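Local coordinates for MtVAO615 (Myceliophthora thermophila, PDB 6F72), which is probably a secreted oxidoreductase whose bicovalently bound FAD, once reduced, reacts rapidly with molecular oxygen, though no substrate has yet been identified, at residues A35-S40 with Y123-V128; R41-L46 with G52-T57; V257-R262 with S550-K555. All coordinates share one frame; numbering follows the deposited sequence.

Contact 1: A35-S40 with Y123-V128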
loop_
_atom_site.group_PDB
_atom_site.type_symbol
_atom_site.label_atom_id
_atom_site.label_comp_id
_atom_site.label_asym_id
_atom_site.label_seq_id
_atom_site.Cartn_x
_atom_site.Cartn_y
_atom_site.Cartn_z
ATOM N N ALA A 35 17.321 29.533 -11.543
ATOM C CA ALA A 35 17.827 30.742 -10.901
ATOM C C ALA A 35 17.227 30.909 -9.497
ATOM O O ALA A 35 17.921 31.340 -8.576
ATOM C CB ALA A 35 17.542 31.958 -11.764
ATOM N N ALA A 36 15.960 30.519 -9.335
ATOM C CA ALA A 36 15.235 30.646 -8.067
ATOM C C ALA A 36 15.345 29.446 -7.101
ATOM O O ALA A 36 14.763 29.492 -6.010
ATOM C CB ALA A 36 13.775 31.003 -8.324
ATOM N N TRP A 37 16.081 28.393 -7.488
ATOM C CA TRP A 37 16.413 27.286 -6.567
ATOM C C TRP A 37 17.141 27.856 -5.342
ATOM O O TRP A 37 18.002 28.723 -5.504
ATOM C CB TRP A 37 17.297 26.246 -7.256
ATOM C CG TRP A 37 17.619 25.026 -6.415
ATOM C CD1 TRP A 37 18.814 24.729 -5.825
ATOM C CD2 TRP A 37 16.733 23.947 -6.082
ATOM N NE1 TRP A 37 18.730 23.533 -5.145
ATOM C CE2 TRP A 37 17.466 23.032 -5.287
ATOM C CE3 TRP A 37 15.384 23.667 -6.372
ATOM C CZ2 TRP A 37 16.897 21.851 -4.779
ATOM C CZ3 TRP A 37 14.819 22.485 -5.871
ATOM C CH2 TRP A 37 15.579 21.596 -5.084
ATOM N N PRO A 38 16.778 27.402 -4.119
ATOM C CA PRO A 38 17.396 27.985 -2.929
ATOM C C PRO A 38 18.911 27.760 -2.892
ATOM O O PRO A 38 19.370 26.658 -3.195
ATOM C CB PRO A 38 16.703 27.249 -1.771
ATOM C CG PRO A 38 15.416 26.759 -2.333
ATOM C CD PRO A 38 15.737 26.416 -3.757
ATOM N N SER A 39 19.660 28.812 -2.543
ATOM C CA SER A 39 21.119 28.744 -2.319
ATOM C C SER A 39 21.501 27.694 -1.266
ATOM O O SER A 39 20.659 27.250 -0.498
ATOM C CB SER A 39 21.663 30.120 -1.904
ATOM O OG SER A 39 21.196 30.492 -0.617
ATOM N N SER A 40 22.775 27.302 -1.216
ATOM C CA SER A 40 23.213 26.326 -0.204
ATOM C C SER A 40 23.184 26.938 1.198
ATOM O O SER A 40 23.100 26.217 2.195
ATOM C CB SER A 40 24.575 25.748 -0.545
ATOM O OG SER A 40 25.385 26.755 -1.088
ATOM N N TYR A 123 13.821 11.152 -7.664
ATOM C CA TYR A 123 14.132 11.244 -6.243
ATOM C C TYR A 123 14.118 12.706 -5.814
ATOM O O TYR A 123 14.468 13.572 -6.626
ATOM C CB TYR A 123 15.503 10.609 -5.972
ATOM C CG TYR A 123 15.477 9.101 -5.852
ATOM C CD1 TYR A 123 14.393 8.351 -6.332
ATOM C CD2 TYR A 123 16.550 8.421 -5.280
ATOM C CE1 TYR A 123 14.375 6.971 -6.228
ATOM C CE2 TYR A 123 16.542 7.037 -5.172
ATOM C CZ TYR A 123 15.448 6.324 -5.642
ATOM O OH TYR A 123 15.422 4.959 -5.525
ATOM N N PRO A 124 13.691 12.991 -4.557
ATOM C CA PRO A 124 13.723 14.369 -4.034
ATOM C C PRO A 124 15.170 14.863 -3.896
ATOM O O PRO A 124 16.057 14.048 -3.681
ATOM C CB PRO A 124 13.108 14.221 -2.628
ATOM C CG PRO A 124 13.478 12.831 -2.217
ATOM C CD PRO A 124 13.385 12.016 -3.489
ATOM N N SER A 125 15.390 16.175 -4.001
ATOM C CA SER A 125 16.709 16.786 -3.799
ATOM C C SER A 125 17.203 16.751 -2.346
ATOM O O SER A 125 18.389 16.515 -2.091
ATOM C CB SER A 125 16.680 18.232 -4.266
ATOM O OG SER A 125 16.480 18.309 -5.655
ATOM N N TYR A 126 16.298 17.033 -1.406
ATOM C CA TYR A 126 16.603 17.073 0.034
ATOM C C TYR A 126 15.524 16.355 0.835
ATOM O O TYR A 126 14.344 16.357 0.455
ATOM C CB TYR A 126 16.721 18.515 0.537
ATOM C CG TYR A 126 17.944 19.240 0.034
ATOM C CD1 TYR A 126 19.160 19.174 0.732
ATOM C CD2 TYR A 126 17.889 19.996 -1.142
ATOM C CE1 TYR A 126 20.290 19.841 0.261
ATOM C CE2 TYR A 126 19.005 20.655 -1.626
ATOM C CZ TYR A 126 20.197 20.588 -0.919
ATOM O OH TYR A 126 21.289 21.262 -1.423
ATOM N N VAL A 127 15.947 15.763 1.950
ATOM C CA VAL A 127 15.094 14.908 2.780
ATOM C C VAL A 127 15.089 15.450 4.216
ATOM O O VAL A 127 16.153 15.551 4.854
ATOM C CB VAL A 127 15.601 13.439 2.755
ATOM C CG1 VAL A 127 14.818 12.558 3.719
ATOM C CG2 VAL A 127 15.582 12.858 1.339
ATOM N N VAL A 128 13.903 15.805 4.716
ATOM C CA VAL A 128 13.741 16.233 6.127
ATOM C C VAL A 128 13.567 14.992 6.997
ATOM O O VAL A 128 12.540 14.312 6.911
ATOM C CB VAL A 128 12.554 17.201 6.335
ATOM C CG1 VAL A 128 12.443 17.616 7.806
ATOM C CG2 VAL A 128 12.706 18.430 5.460
HETATM O O HOH W 1 21.166 22.403 -3.934
#
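Trp37 meets Ser125 and Tyr126 through the benzo half of its indole, and the pairing illustrates how an aromatic residue on a loop can use carbon on one side and nitrogen on another. The packing comes first. CH2 of Trp37 lies 3.6 Å from CB of Ser125 and 3.5 Å from its OG, which sits oblique to the indole in van der Waals contact and not as a hydrogen bond. The neighbouring CZ2 comes within 4.0 Å of CE2 of Tyr126, arriving at the edge of the phenol ring and near its plane. CG of Trp37, anti to the backbone N (chi1 -176°), extends the indole across to the strand.

NE1 of Trp37 donates to a water molecule at 2.9 Å, and the same water lies 2.8 Å from OH of Tyr126, in the planes of both rings. Pro38 lays CD against one indole face, toward the rim. Trp43 of helix 40-49 stacks on the Tyr126 ring and also meets that of Trp37, so the loop leading into the helix joins strand 126-129 within an aromatic cluster. The link between Trp37 NE1 and Tyr126 OH passes through the shared water, so the polar part of the contact is indirect.

Contact 2: R41-L46 with G52-T57. With NAG (2-acetamido-2-deoxy-beta-D-glucopyranose), chain B; NAG (2-acetamido-2-deoxy-beta-D-glucopyranose), chain D.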
loop_
_atom_site.group_PDB
_atom_site.type_symbol
_atom_site.label_atom_id
_atom_site.label_comp_id
_atom_site.label_asym_id
_atom_site.label_seq_id
_atom_site.Cartn_x
_atom_site.Cartn_y
_atom_site.Cartn_z
ATOM N N ARG A 41 23.230 28.273 1.233
ATOM C CA ARG A 41 23.042 29.079 2.430
ATOM C C ARG A 41 21.580 29.011 2.896
ATOM O O ARG A 41 21.322 28.888 4.098
ATOM C CB ARG A 41 23.474 30.526 2.156
ATOM C CG ARG A 41 23.521 31.421 3.383
ATOM C CD ARG A 41 24.261 32.719 3.099
ATOM N NE ARG A 41 25.683 32.612 3.413
ATOM C CZ ARG A 41 26.590 33.554 3.171
ATOM N NH1 ARG A 41 26.250 34.706 2.603
ATOM N NH2 ARG A 41 27.855 33.338 3.498
ATOM N N ASP A 42 20.638 29.085 1.947
ATOM C CA ASP A 42 19.221 28.863 2.241
ATOM C C ASP A 42 19.020 27.470 2.827
ATOM O O ASP A 42 18.377 27.321 3.870
ATOM C CB ASP A 42 18.354 29.036 0.991
ATOM C CG ASP A 42 18.200 30.484 0.562
ATOM O OD1 ASP A 42 18.148 31.384 1.431
ATOM O OD2 ASP A 42 18.106 30.717 -0.667
ATOM N N TRP A 43 19.596 26.463 2.172
ATOM C CA TRP A 43 19.517 25.080 2.645
ATOM C C TRP A 43 20.156 24.895 4.039
ATOM O O TRP A 43 19.541 24.276 4.922
ATOM C CB TRP A 43 20.068 24.100 1.588
ATOM C CG TRP A 43 19.193 24.032 0.331
ATOM C CD1 TRP A 43 19.497 24.514 -0.917
ATOM C CD2 TRP A 43 17.872 23.468 0.226
ATOM N NE1 TRP A 43 18.458 24.284 -1.789
ATOM C CE2 TRP A 43 17.447 23.645 -1.119
ATOM C CE3 TRP A 43 17.019 22.816 1.128
ATOM C CZ2 TRP A 43 16.204 23.202 -1.579
ATOM C CZ3 TRP A 43 15.760 22.369 0.662
ATOM C CH2 TRP A 43 15.374 22.569 -0.681
ATOM N N ALA A 44 21.349 25.471 4.240
ATOM C CA ALA A 44 22.015 25.462 5.551
ATOM C C ALA A 44 21.149 26.085 6.663
ATOM O O ALA A 44 21.075 25.549 7.764
ATOM C CB ALA A 44 23.375 26.151 5.479
ATOM N N LYS A 45 20.499 27.204 6.350
ATOM C CA LYS A 45 19.608 27.922 7.266
ATOM C C LYS A 45 18.395 27.051 7.665
ATOM O O LYS A 45 17.997 27.041 8.838
ATOM C CB LYS A 45 19.199 29.261 6.623
ATOM C CG LYS A 45 18.061 30.052 7.265
ATOM C CD LYS A 45 17.233 30.749 6.186
ATOM C CE LYS A 45 16.136 29.837 5.625
ATOM N NZ LYS A 45 15.827 30.056 4.177
ATOM N N LEU A 46 17.832 26.318 6.697
ATOM C CA LEU A 46 16.812 25.306 6.988
ATOM C C LEU A 46 17.400 24.188 7.850
ATOM O O LEU A 46 16.785 23.775 8.837
ATOM C CB LEU A 46 16.162 24.736 5.706
ATOM C CG LEU A 46 15.166 23.565 5.851
ATOM C CD1 LEU A 46 13.937 23.920 6.684
ATOM C CD2 LEU A 46 14.748 22.999 4.505
ATOM N N GLY A 52 20.090 20.012 12.313
ATOM C CA GLY A 52 20.927 19.097 11.525
ATOM C C GLY A 52 20.229 17.947 10.796
ATOM O O GLY A 52 20.897 17.037 10.292
ATOM N N HIS A 53 18.897 17.994 10.712
ATOM C CA HIS A 53 18.096 16.886 10.158
ATOM C C HIS A 53 17.712 17.007 8.672
ATOM O O HIS A 53 16.848 16.257 8.180
ATOM C CB HIS A 53 16.867 16.605 11.052
ATOM C CG HIS A 53 17.213 15.924 12.342
ATOM N ND1 HIS A 53 17.629 16.616 13.461
ATOM C CD2 HIS A 53 17.233 14.612 12.681
ATOM C CE1 HIS A 53 17.882 15.760 14.436
ATOM N NE2 HIS A 53 17.647 14.538 13.989
ATOM N N LEU A 54 18.344 17.941 7.964
ATOM C CA LEU A 54 18.306 17.957 6.496
ATOM C C LEU A 54 19.366 17.016 5.926
ATOM O O LEU A 54 20.514 16.995 6.401
ATOM C CB LEU A 54 18.497 19.376 5.937
ATOM C CG LEU A 54 18.142 19.664 4.472
ATOM C CD1 LEU A 54 16.622 19.699 4.285
ATOM C CD2 LEU A 54 18.770 20.967 4.004
ATOM N N ILE A 55 18.955 16.228 4.934
ATOM C CA ILE A 55 19.818 15.293 4.210
ATOM C C ILE A 55 19.789 15.678 2.719
ATOM O O ILE A 55 18.723 15.907 2.166
ATOM C CB ILE A 55 19.364 13.813 4.399
ATOM C CG1 ILE A 55 19.295 13.429 5.882
ATOM C CG2 ILE A 55 20.286 12.845 3.649
ATOM C CD1 ILE A 55 18.933 11.977 6.139
ATOM N N ALA A 56 20.959 15.794 2.095
ATOM C CA ALA A 56 21.070 15.848 0.628
ATOM C C ALA A 56 20.917 14.411 0.133
ATOM O O ALA A 56 21.621 13.511 0.605
ATOM C CB ALA A 56 22.414 16.427 0.186
ATOM N N THR A 57 19.981 14.187 -0.786
ATOM C CA THR A 57 19.733 12.843 -1.280
ATOM C C THR A 57 20.973 12.282 -1.992
ATOM O O THR A 57 21.565 12.923 -2.862
ATOM C CB THR A 57 18.513 12.787 -2.221
ATOM O OG1 THR A 57 17.381 13.362 -1.564
ATOM C CG2 THR A 57 18.202 11.356 -2.628
HETATM C C1 NAG B . 23.027 19.391 7.955
HETATM C C2 NAG B . 23.941 18.697 6.928
HETATM C C3 NAG B . 24.389 17.342 7.468
HETATM C C4 NAG B . 25.110 17.468 8.816
HETATM C C5 NAG B . 24.361 18.356 9.833
HETATM C C6 NAG B . 25.354 19.023 10.784
HETATM C C7 NAG B . 23.163 19.472 4.696
HETATM C C8 NAG B . 22.394 19.056 3.476
HETATM N N2 NAG B . 23.262 18.536 5.649
HETATM O O3 NAG B . 25.264 16.723 6.524
HETATM O O4 NAG B . 25.348 16.152 9.360
HETATM O O5 NAG B . 23.606 19.452 9.272
HETATM O O6 NAG B . 25.812 18.086 11.763
HETATM O O7 NAG B . 23.642 20.593 4.787
HETATM C C1 NAG D . 17.541 10.611 11.455
HETATM C C2 NAG D . 18.831 9.773 11.405
HETATM C C3 NAG D . 18.850 8.765 12.558
HETATM C C4 NAG D . 18.682 9.451 13.923
HETATM C C5 NAG D . 17.379 10.259 13.888
HETATM C C6 NAG D . 17.113 11.030 15.183
HETATM C C7 NAG D . 19.658 9.541 9.084
HETATM C C8 NAG D . 19.707 8.617 7.902
HETATM N N2 NAG D . 19.002 9.061 10.145
HETATM O O3 NAG D . 20.054 7.990 12.521
HETATM O O4 NAG D . 18.584 8.459 14.954
HETATM O O5 NAG D . 17.378 11.176 12.776
HETATM O O6 NAG D . 17.907 12.224 15.232
HETATM O O7 NAG D . 20.175 10.650 9.049
#
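Leu54 projects from edge strand 54-56 of the small mixed sheet toward helix 40-49, a compact helix-loop-strand unit in which one leucine carries most of the packing. From CB the chain continues with CG anti to the backbone N (chi1 -165°), and there it forks into two methyl branches that find different partners. CD1 meets CD2 of Leu46 at 3.8 Å, the two side chains crossing at about a right angle. CD2 turns to Trp43, one turn earlier on the helix, where it lies 3.5 Å from the carbonyl O and 3.8 Å from CE3 of the indole. The leucine thus touches both the helix backbone and a ring. Leu169 of strand 169-172 touches all three side chains and continues the apolar layer into the sheet.

Two sugars flank the strand on different sides. The acetamido N2 of the chain B NAG makes a weak hydrogen bond to the backbone O of Leu54, while the side chain of Asn47, which carries a glycan, accepts from the Leu54 N. At His53 the other glycan is held by a nearly straight bond (174°): NE2 lies 2.6 Å from O6 of the chain D NAG, which approaches at the imidazole edge.

Contact 3: V257-R262 with S550-K555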
loop_
_atom_site.group_PDB
_atom_site.type_symbol
_atom_site.label_atom_id
_atom_site.label_comp_id
_atom_site.label_asym_id
_atom_site.label_seq_id
_atom_site.Cartn_x
_atom_site.Cartn_y
_atom_site.Cartn_z
ATOM N N VAL A 257 -0.017 17.627 11.083
ATOM C CA VAL A 257 0.310 19.016 10.781
ATOM C C VAL A 257 -0.323 19.346 9.427
ATOM O O VAL A 257 -0.113 18.647 8.426
ATOM C CB VAL A 257 1.833 19.282 10.729
ATOM C CG1 VAL A 257 2.105 20.756 10.463
ATOM C CG2 VAL A 257 2.507 18.857 12.026
ATOM N N THR A 258 -1.089 20.424 9.409
ATOM C CA THR A 258 -1.740 20.900 8.200
ATOM C C THR A 258 -0.778 21.769 7.410
ATOM O O THR A 258 0.275 22.179 7.938
ATOM C CB THR A 258 -3.000 21.710 8.552
ATOM O OG1 THR A 258 -2.634 22.771 9.442
ATOM C CG2 THR A 258 -3.988 20.828 9.249
ATOM N N ALA A 259 -1.148 22.056 6.160
ATOM C CA ALA A 259 -0.358 22.873 5.229
ATOM C C ALA A 259 0.098 24.207 5.808
ATOM O O ALA A 259 1.247 24.612 5.595
ATOM C CB ALA A 259 -1.122 23.097 3.935
ATOM N N ASP A 260 -0.782 24.868 6.564
ATOM C CA ASP A 260 -0.434 26.135 7.206
ATOM C C ASP A 260 0.350 25.954 8.519
ATOM O O ASP A 260 0.648 26.930 9.203
ATOM C CB ASP A 260 -1.690 26.996 7.412
ATOM C CG ASP A 260 -2.635 26.429 8.449
ATOM O OD1 ASP A 260 -2.529 25.236 8.812
ATOM O OD2 ASP A 260 -3.504 27.190 8.914
ATOM N N GLY A 261 0.676 24.706 8.863
ATOM C CA GLY A 261 1.540 24.410 10.007
ATOM C C GLY A 261 0.836 24.221 11.337
ATOM O O GLY A 261 1.495 24.196 12.372
ATOM N N ARG A 262 -0.495 24.090 11.323
ATOM C CA ARG A 262 -1.254 23.836 12.556
ATOM C C ARG A 262 -1.118 22.366 12.954
ATOM O O ARG A 262 -1.391 21.464 12.147
ATOM C CB ARG A 262 -2.733 24.205 12.400
ATOM C CG ARG A 262 -3.064 25.693 12.370
ATOM C CD ARG A 262 -4.530 25.905 12.003
ATOM N NE ARG A 262 -4.794 25.475 10.621
ATOM C CZ ARG A 262 -5.952 24.996 10.150
ATOM N NH1 ARG A 262 -7.017 24.859 10.935
ATOM N NH2 ARG A 262 -6.045 24.643 8.876
ATOM N N SER A 550 -3.061 24.164 -2.102
ATOM C CA SER A 550 -2.598 22.898 -2.680
ATOM C C SER A 550 -1.089 22.712 -2.513
ATOM O O SER A 550 -0.354 22.503 -3.493
ATOM C CB SER A 550 -3.049 22.757 -4.150
ATOM O OG SER A 550 -4.446 23.012 -4.286
ATOM N N VAL A 551 -0.622 22.821 -1.271
ATOM C CA VAL A 551 0.786 22.529 -0.981
ATOM C C VAL A 551 1.063 21.033 -1.076
ATOM O O VAL A 551 2.173 20.639 -1.425
ATOM C CB VAL A 551 1.402 23.244 0.293
ATOM C CG1 VAL A 551 0.466 24.246 0.949
ATOM C CG2 VAL A 551 2.070 22.282 1.288
ATOM N N PHE A 552 0.052 20.210 -0.806
ATOM C CA PHE A 552 0.237 18.780 -0.932
ATOM C C PHE A 552 -0.258 18.267 -2.281
ATOM O O PHE A 552 -1.403 18.491 -2.662
ATOM C CB PHE A 552 -0.373 18.020 0.237
ATOM C CG PHE A 552 0.081 18.516 1.588
ATOM C CD1 PHE A 552 1.423 18.486 1.946
ATOM C CD2 PHE A 552 -0.851 19.011 2.510
ATOM C CE1 PHE A 552 1.836 18.949 3.191
ATOM C CE2 PHE A 552 -0.449 19.466 3.761
ATOM C CZ PHE A 552 0.902 19.434 4.104
ATOM N N TYR A 553 0.643 17.626 -3.016
ATOM C CA TYR A 553 0.305 17.009 -4.294
ATOM C C TYR A 553 0.763 15.556 -4.309
ATOM O O TYR A 553 1.915 15.255 -3.980
ATOM C CB TYR A 553 0.948 17.784 -5.459
ATOM C CG TYR A 553 0.968 16.976 -6.744
ATOM C CD1 TYR A 553 -0.128 16.985 -7.610
ATOM C CD2 TYR A 553 2.054 16.150 -7.056
ATOM C CE1 TYR A 553 -0.125 16.220 -8.771
ATOM C CE2 TYR A 553 2.071 15.383 -8.215
ATOM C CZ TYR A 553 0.971 15.421 -9.062
ATOM O OH TYR A 553 0.976 14.668 -10.197
ATOM N N VAL A 554 -0.131 14.662 -4.718
ATOM C CA VAL A 554 0.241 13.297 -5.112
ATOM C C VAL A 554 -0.509 12.972 -6.404
ATOM O O VAL A 554 -1.663 13.396 -6.570
ATOM C CB VAL A 554 -0.042 12.221 -4.015
ATOM C CG1 VAL A 554 0.916 12.333 -2.826
ATOM C CG2 VAL A 554 -1.486 12.274 -3.519
ATOM N N LYS A 555 0.126 12.216 -7.296
ATOM C CA LYS A 555 -0.500 11.741 -8.529
ATOM C C LYS A 555 -1.681 10.853 -8.145
ATOM O O LYS A 555 -1.554 9.994 -7.260
ATOM C CB LYS A 555 0.499 10.966 -9.407
ATOM C CG LYS A 555 -0.036 10.527 -10.780
ATOM C CD LYS A 555 -0.234 11.726 -11.712
ATOM C CE LYS A 555 -0.721 11.339 -13.106
ATOM N NZ LYS A 555 0.248 10.437 -13.783
#
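A type I beta turn from Thr258 to Gly261, in the hairpin linking antiparallel strands 251-257 and 263-266, presents Ala259 to the loop that follows helix 536-546. The methyl of Ala259 points toward that loop and is shared by two side chains. Its CB lies 3.6 Å from CG1 of Val551 and 3.7 Å from CE2 of Phe552. The same ring carbon also approaches the backbone, standing 3.6 Å from N of Ala259, while the neighbouring CZ passes close to its CA. CG of Phe552, anti to the carbonyl carbon and beside the backbone N (chi1 -53°), carries the ring there. Val551 lays CG2 over one face of the phenyl ring, offset toward the rim.

The contact brings the FAD-binding PCMH-type region together with the berberine-like region, a pairing known from the berberine bridge enzyme branch of the VAO family. Phe552 also reaches Ile150 and Ile152 of strand 150-153, and Val554 belongs to the FAD pocket. Replacing Phe552 by an alanine would probably leave the Ala259 methyl without one of its two apolar partners and open a gap between the turn and strand 150-153.

The turn is secured by its own polar network. Asp260 turns OD1 to two donors: OG1 of Thr258, at 2.5 Å and nearly along the C-O axis, and NE of Arg262, at 2.9 Å. The arginine bond is fairly straight (166°), uses the syn lone pair of the carboxylate oxygen and lies only 9° out of the guanidinium plane. NE of Arg262 is also 2.7 Å from OD2 of Asp260, a weak, bent hydrogen bond. This salt bridge is likely to favour the charged form of Asp260. The backbone closes the turn, with N of Gly261 donating to O of Thr258 at 2.7 Å.

How the contacts relate
From the N terminus, the chain passes through loop 35-40 into helix 40-49 and turns back along strand 54-56, where contact 2 closes a short loop. It then runs on to strand 126-129, and contact 1 closes a wider loop that encloses the first. Strands 54-56 and 126-129 are sheet neighbours, so the two meet directly. Contact 3, in series, closes a long excursion by joining the turn between strands 251-257 and 263-266 of the FAD-binding region to the loop after helix 536-546 in the berberine-like region. Its centre is about 18 Å from that of contact 1, but both touch helix 133-146, through Pro38 and Val128 in one and Val257, Val551 and Phe552 in the other.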